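Local coordinates for protein carbohydrate deacetylase Agd3 (Neosartorya fumigata, PDB 6NWZ) that probably removes N-acetyl groups from the exopolysaccharide galactosaminogalactan as a zinc-binding carbohydrate deacetylase needed for fungal biofilm formation, at residues 337-351 with 390-402. Numbering follows the deposited sequence.
With ZN (zinc ion), chain L; NAG (2-acetamido-2-deoxy-beta-D-glucopyranose), chain B.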
loop_
_atom_site.group_PDB
_atom_site.type_symbol
_atom_site.label_atom_id
_atom_site.label_comp_id
_atom_site.label_asym_id
_atom_site.label_seq_id
_atom_site.Cartn_x
_atom_site.Cartn_y
_atom_site.Cartn_z
ATOM N N PRO A 337 -29.376 4.708 -1.540
ATOM C CA PRO A 337 -28.403 4.594 -2.631
ATOM C C PRO A 337 -26.997 4.856 -2.114
ATOM O O PRO A 337 -26.796 5.611 -1.161
ATOM C CB PRO A 337 -28.848 5.675 -3.621
ATOM C CG PRO A 337 -30.301 5.840 -3.359
ATOM C CD PRO A 337 -30.479 5.623 -1.883
ATOM N N LEU A 338 -26.023 4.198 -2.736
ATOM C CA LEU A 338 -24.634 4.447 -2.378
ATOM C C LEU A 338 -24.308 5.924 -2.581
ATOM O O LEU A 338 -24.876 6.595 -3.448
ATOM C CB LEU A 338 -23.703 3.569 -3.217
ATOM C CG LEU A 338 -22.384 3.114 -2.585
ATOM C CD1 LEU A 338 -22.629 2.069 -1.513
ATOM C CD2 LEU A 338 -21.432 2.571 -3.633
ATOM N N GLU A 339 -23.400 6.437 -1.748
ATOM C CA GLU A 339 -22.979 7.841 -1.793
ATOM C C GLU A 339 -24.133 8.803 -1.514
ATOM O O GLU A 339 -24.102 9.959 -1.941
ATOM C CB GLU A 339 -22.326 8.203 -3.135
ATOM C CG GLU A 339 -21.467 7.118 -3.784
ATOM C CD GLU A 339 -20.230 6.775 -2.987
ATOM O OE1 GLU A 339 -19.674 5.680 -3.214
ATOM O OE2 GLU A 339 -19.814 7.596 -2.141
ATOM N N PHE A 340 -25.162 8.353 -0.800
ATOM C CA PHE A 340 -26.301 9.215 -0.506
ATOM C C PHE A 340 -25.916 10.261 0.536
ATOM O O PHE A 340 -25.518 9.920 1.655
ATOM C CB PHE A 340 -27.482 8.381 -0.020
ATOM C CG PHE A 340 -28.558 9.182 0.655
ATOM C CD1 PHE A 340 -29.430 9.961 -0.083
ATOM C CD2 PHE A 340 -28.697 9.155 2.035
ATOM C CE1 PHE A 340 -30.424 10.698 0.540
ATOM C CE2 PHE A 340 -29.689 9.890 2.664
ATOM C CZ PHE A 340 -30.552 10.661 1.916
ATOM N N LYS A 341 -26.044 11.534 0.168
ATOM C CA LYS A 341 -25.780 12.645 1.078
ATOM C C LYS A 341 -27.083 13.032 1.767
ATOM O O LYS A 341 -28.012 13.527 1.120
ATOM C CB LYS A 341 -25.185 13.831 0.322
ATOM C CG LYS A 341 -25.051 15.100 1.144
ATOM C CD LYS A 341 -24.303 16.167 0.359
ATOM C CE LYS A 341 -24.494 17.549 0.964
ATOM N NZ LYS A 341 -24.092 17.601 2.395
ATOM N N LYS A 342 -27.153 12.811 3.074
ATOM C CA LYS A 342 -28.376 13.117 3.805
ATOM C C LYS A 342 -28.492 14.620 4.021
ATOM O O LYS A 342 -27.525 15.255 4.460
ATOM C CB LYS A 342 -28.406 12.403 5.154
ATOM C CG LYS A 342 -29.780 12.410 5.804
ATOM C CD LYS A 342 -29.705 12.276 7.315
ATOM C CE LYS A 342 -29.285 13.586 7.960
ATOM N NZ LYS A 342 -29.470 13.569 9.439
ATOM N N PRO A 343 -29.638 15.222 3.712
ATOM C CA PRO A 343 -29.845 16.632 4.061
ATOM C C PRO A 343 -29.768 16.819 5.567
ATOM O O PRO A 343 -30.411 16.098 6.333
ATOM C CB PRO A 343 -31.247 16.929 3.520
ATOM C CG PRO A 343 -31.480 15.889 2.475
ATOM C CD PRO A 343 -30.768 14.664 2.953
ATOM N N LEU A 344 -28.960 17.791 5.987
ATOM C CA LEU A 344 -28.713 18.007 7.406
ATOM C C LEU A 344 -30.008 18.333 8.142
ATOM O O LEU A 344 -30.855 19.081 7.647
ATOM C CB LEU A 344 -27.703 19.139 7.594
ATOM C CG LEU A 344 -26.406 19.049 6.785
ATOM C CD1 LEU A 344 -25.675 20.382 6.821
ATOM C CD2 LEU A 344 -25.520 17.937 7.310
ATOM N N GLY A 345 -30.161 17.752 9.332
ATOM C CA GLY A 345 -31.302 18.017 10.179
ATOM C C GLY A 345 -32.479 17.082 10.003
ATOM O O GLY A 345 -33.422 17.151 10.799
ATOM N N THR A 346 -32.459 16.212 8.999
ATOM C CA THR A 346 -33.567 15.313 8.727
ATOM C C THR A 346 -33.290 13.938 9.335
ATOM O O THR A 346 -32.329 13.744 10.085
ATOM C CB THR A 346 -33.813 15.220 7.219
ATOM O OG1 THR A 346 -32.713 14.546 6.594
ATOM C CG2 THR A 346 -33.963 16.611 6.620
ATOM N N GLY A 347 -34.143 12.971 9.008
ATOM C CA GLY A 347 -34.028 11.618 9.511
ATOM C C GLY A 347 -34.950 11.363 10.692
ATOM O O GLY A 347 -35.594 12.265 11.235
ATOM N N THR A 348 -35.001 10.093 11.099
ATOM C CA THR A 348 -35.818 9.663 12.226
ATOM C C THR A 348 -35.016 8.719 13.111
ATOM O O THR A 348 -34.315 7.835 12.612
ATOM C CB THR A 348 -37.103 8.966 11.759
ATOM O OG1 THR A 348 -37.785 9.806 10.821
ATOM C CG2 THR A 348 -38.021 8.688 12.940
ATOM N N ASP A 349 -35.126 8.910 14.424
ATOM C CA ASP A 349 -34.401 8.066 15.363
ATOM C C ASP A 349 -34.902 6.627 15.287
ATOM O O ASP A 349 -36.106 6.376 15.182
ATOM C CB ASP A 349 -34.552 8.600 16.790
ATOM C CG ASP A 349 -34.015 10.014 16.950
ATOM O OD1 ASP A 349 -33.094 10.394 16.198
ATOM O OD2 ASP A 349 -34.511 10.749 17.832
ATOM N N LEU A 350 -33.965 5.675 15.330
ATOM C CA LEU A 350 -34.311 4.263 15.423
ATOM C C LEU A 350 -34.061 3.667 16.799
ATOM O O LEU A 350 -34.657 2.634 17.122
ATOM C CB LEU A 350 -33.527 3.445 14.385
ATOM C CG LEU A 350 -33.745 3.784 12.911
ATOM C CD1 LEU A 350 -33.135 2.707 12.034
ATOM C CD2 LEU A 350 -35.221 3.955 12.601
ATOM N N TRP A 351 -33.213 4.289 17.611
ATOM C CA TRP A 351 -32.866 3.725 18.905
ATOM C C TRP A 351 -34.083 3.702 19.827
ATOM O O TRP A 351 -34.921 4.610 19.775
ATOM C CB TRP A 351 -31.739 4.530 19.552
ATOM C CG TRP A 351 -30.366 4.064 19.164
ATOM C CD1 TRP A 351 -29.851 3.989 17.903
ATOM C CD2 TRP A 351 -29.330 3.618 20.047
ATOM N NE1 TRP A 351 -28.563 3.515 17.946
ATOM C CE2 TRP A 351 -28.219 3.282 19.252
ATOM C CE3 TRP A 351 -29.237 3.468 21.433
ATOM C CZ2 TRP A 351 -27.029 2.805 19.797
ATOM C CZ3 TRP A 351 -28.057 2.995 21.973
ATOM C CH2 TRP A 351 -26.967 2.668 21.156
ATOM N N PHE A 390 -21.763 0.622 17.971
ATOM C CA PHE A 390 -22.343 -0.270 18.969
ATOM C C PHE A 390 -23.264 -1.298 18.320
ATOM O O PHE A 390 -23.052 -2.508 18.452
ATOM C CB PHE A 390 -23.083 0.547 20.033
ATOM C CG PHE A 390 -23.516 -0.257 21.230
ATOM C CD1 PHE A 390 -22.582 -0.864 22.054
ATOM C CD2 PHE A 390 -24.859 -0.393 21.538
ATOM C CE1 PHE A 390 -22.984 -1.600 23.158
ATOM C CE2 PHE A 390 -25.266 -1.127 22.640
ATOM C CZ PHE A 390 -24.329 -1.731 23.449
ATOM N N THR A 391 -24.281 -0.837 17.593
ATOM C CA THR A 391 -25.304 -1.719 17.047
ATOM C C THR A 391 -25.127 -2.001 15.563
ATOM O O THR A 391 -25.937 -2.739 14.989
ATOM C CB THR A 391 -26.697 -1.123 17.284
ATOM O OG1 THR A 391 -26.954 -0.097 16.317
ATOM C CG2 THR A 391 -26.773 -0.517 18.665
ATOM N N HIS A 392 -24.100 -1.432 14.932
ATOM C CA HIS A 392 -23.861 -1.571 13.493
ATOM C C HIS A 392 -24.974 -0.925 12.669
ATOM O O HIS A 392 -25.260 -1.353 11.549
ATOM C CB HIS A 392 -23.677 -3.039 13.095
ATOM C CG HIS A 392 -23.087 -3.224 11.734
ATOM N ND1 HIS A 392 -23.794 -2.967 10.578
ATOM C CD2 HIS A 392 -21.858 -3.635 11.342
ATOM C CE1 HIS A 392 -23.026 -3.212 9.533
ATOM N NE2 HIS A 392 -21.846 -3.619 9.969
ATOM N N GLU A 393 -25.601 0.118 13.213
ATOM C CA GLU A 393 -26.640 0.835 12.484
ATOM C C GLU A 393 -26.039 1.573 11.295
ATOM O O GLU A 393 -25.034 2.279 11.431
ATOM C CB GLU A 393 -27.357 1.826 13.402
ATOM C CG GLU A 393 -28.415 2.675 12.694
ATOM C CD GLU A 393 -29.038 3.720 13.604
ATOM O OE1 GLU A 393 -28.561 3.875 14.747
ATOM O OE2 GLU A 393 -30.006 4.388 13.179
ATOM N N GLU A 394 -26.658 1.403 10.130
ATOM C CA GLU A 394 -26.251 2.139 8.942
ATOM C C GLU A 394 -26.591 3.614 9.110
ATOM O O GLU A 394 -27.682 3.970 9.565
ATOM C CB GLU A 394 -26.943 1.567 7.707
ATOM C CG GLU A 394 -27.202 0.068 7.800
ATOM C CD GLU A 394 -26.305 -0.748 6.891
ATOM O OE1 GLU A 394 -26.176 -0.379 5.706
ATOM O OE2 GLU A 394 -25.734 -1.757 7.362
ATOM N N GLN A 395 -25.649 4.479 8.738
ATOM C CA GLN A 395 -25.728 5.892 9.081
ATOM C C GLN A 395 -25.902 6.801 7.871
ATOM O O GLN A 395 -25.798 8.023 8.016
ATOM C CB GLN A 395 -24.484 6.300 9.868
ATOM C CG GLN A 395 -24.200 5.399 11.052
ATOM C CD GLN A 395 -22.930 5.778 11.773
ATOM O OE1 GLN A 395 -22.301 6.785 11.454
ATOM N NE2 GLN A 395 -22.541 4.968 12.754
ATOM N N ASN A 396 -26.170 6.242 6.687
ATOM C CA ASN A 396 -26.335 7.080 5.502
ATOM C C ASN A 396 -27.500 8.051 5.648
ATOM O O ASN A 396 -27.451 9.164 5.113
ATOM C CB ASN A 396 -26.535 6.209 4.262
ATOM C CG ASN A 396 -25.230 5.696 3.697
ATOM O OD1 ASN A 396 -24.167 5.922 4.271
ATOM N ND2 ASN A 396 -25.303 5.000 2.568
ATOM N N ASN A 397 -28.552 7.646 6.370
ATOM C CA ASN A 397 -29.757 8.450 6.551
ATOM C C ASN A 397 -30.137 8.553 8.025
ATOM O O ASN A 397 -31.265 8.942 8.346
ATOM C CB ASN A 397 -30.914 7.861 5.736
ATOM C CG ASN A 397 -32.055 8.848 5.509
ATOM O OD1 ASN A 397 -31.914 10.053 5.710
ATOM N ND2 ASN A 397 -33.196 8.324 5.076
ATOM N N ALA A 398 -29.220 8.208 8.926
ATOM C CA ALA A 398 -29.504 8.220 10.350
ATOM C C ALA A 398 -29.427 9.640 10.905
ATOM O O ALA A 398 -28.943 10.570 10.256
ATOM C CB ALA A 398 -28.535 7.306 11.098
ATOM N N THR A 399 -29.915 9.796 12.131
ATOM C CA THR A 399 -29.927 11.081 12.809
ATOM C C THR A 399 -28.661 11.272 13.635
ATOM O O THR A 399 -27.905 10.333 13.892
ATOM C CB THR A 399 -31.147 11.191 13.718
ATOM O OG1 THR A 399 -31.122 10.114 14.662
ATOM C CG2 THR A 399 -32.421 11.116 12.908
ATOM N N TYR A 400 -28.441 12.516 14.068
ATOM C CA TYR A 400 -27.355 12.784 15.003
ATOM C C TYR A 400 -27.539 11.994 16.295
ATOM O O TYR A 400 -26.576 11.422 16.822
ATOM C CB TYR A 400 -27.269 14.284 15.294
ATOM C CG TYR A 400 -26.209 14.663 16.311
ATOM C CD1 TYR A 400 -26.461 14.572 17.675
ATOM C CD2 TYR A 400 -24.962 15.118 15.910
ATOM C CE1 TYR A 400 -25.503 14.910 18.604
ATOM C CE2 TYR A 400 -23.996 15.466 16.837
ATOM C CZ TYR A 400 -24.276 15.359 18.185
ATOM O OH TYR A 400 -23.333 15.697 19.126
ATOM N N ALA A 401 -28.766 11.952 16.818
ATOM C CA ALA A 401 -29.016 11.259 18.079
ATOM C C ALA A 401 -28.694 9.773 17.974
ATOM O O ALA A 401 -28.142 9.185 18.912
ATOM C CB ALA A 401 -30.467 11.459 18.511
ATOM N N ASP A 402 -29.040 9.145 16.848
ATOM C CA ASP A 402 -28.727 7.731 16.669
ATOM C C ASP A 402 -27.221 7.515 16.612
ATOM O O ASP A 402 -26.675 6.664 17.326
ATOM C CB ASP A 402 -29.393 7.191 15.398
ATOM C CG ASP A 402 -30.867 6.862 15.592
ATOM O OD1 ASP A 402 -31.374 6.982 16.729
ATOM O OD2 ASP A 402 -31.520 6.478 14.597
HETATM ZN ZN ZN L . -19.552 -4.149 9.535
HETATM C C1 NAG B . -34.378 9.097 4.806
HETATM C C2 NAG B . -35.242 8.337 3.792
HETATM C C3 NAG B . -36.579 9.046 3.586
HETATM C C4 NAG B . -37.272 9.277 4.920
HETATM C C5 NAG B . -36.337 10.047 5.846
HETATM C C6 NAG B . -36.911 10.275 7.225
HETATM C C7 NAG B . -33.820 7.111 2.210
HETATM C C8 NAG B . -33.169 7.129 0.859
HETATM N N2 NAG B . -34.544 8.189 2.525
HETATM O O3 NAG B . -37.403 8.259 2.733
HETATM O O4 NAG B . -38.468 10.023 4.722
HETATM O O5 NAG B . -35.120 9.306 6.019
HETATM O O6 NAG B . -37.423 9.073 7.782
HETATM O O7 NAG B . -33.695 6.165 2.981
HETATM O O HOH W 1 -23.194 5.155 0.456
#
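D402, in the first turn of helix 400-417, receives the backbone of L350 and W351 and illustrates how a helix start can hold an irregular loop. Its OD2 uses the syn lone pair to accept from L350 N at 2.7 Å, while OD1 takes a weak bond from W351 N. T399, the N-cap, works in both directions: OG1 accepts from D402 N and donates to D349 OD1. With chi1 at 58°, that hydroxyl sits between backbone N and carbonyl carbon, and CG2 is turned against the G347-T348 peptide, 3.4 Å from G347 C.

Beside this polar knot the W351 indole packs densely. Its CZ2 lies 3.5 Å from T391 CG2, its CH2 touches F390 CD2, and NE1 bonds chiefly to E406 OE1 and only weakly to E393 OE1 at the ring edge. K342, bent at chi3 (77°), runs its chain across N397, with CG 3.2 Å from N397 OD1; its ammonium donates to A398 O and T346 O and pairs with D442. The F340 ring meets N396 O edge-on.

The solvent side is looser: a water bridges E339 N and N396 ND2, N396 OD1 accepts from G437 N, and NAG O6 hydrogen-bonds T348 OG1. Chemically, these donors to D402, D349 and, weakly, E393 probably ease part of the carboxylate repulsion, holding loop 337-351 against a segment carrying the N397 glycan and ligands of two separate zinc ions, H392 and E394.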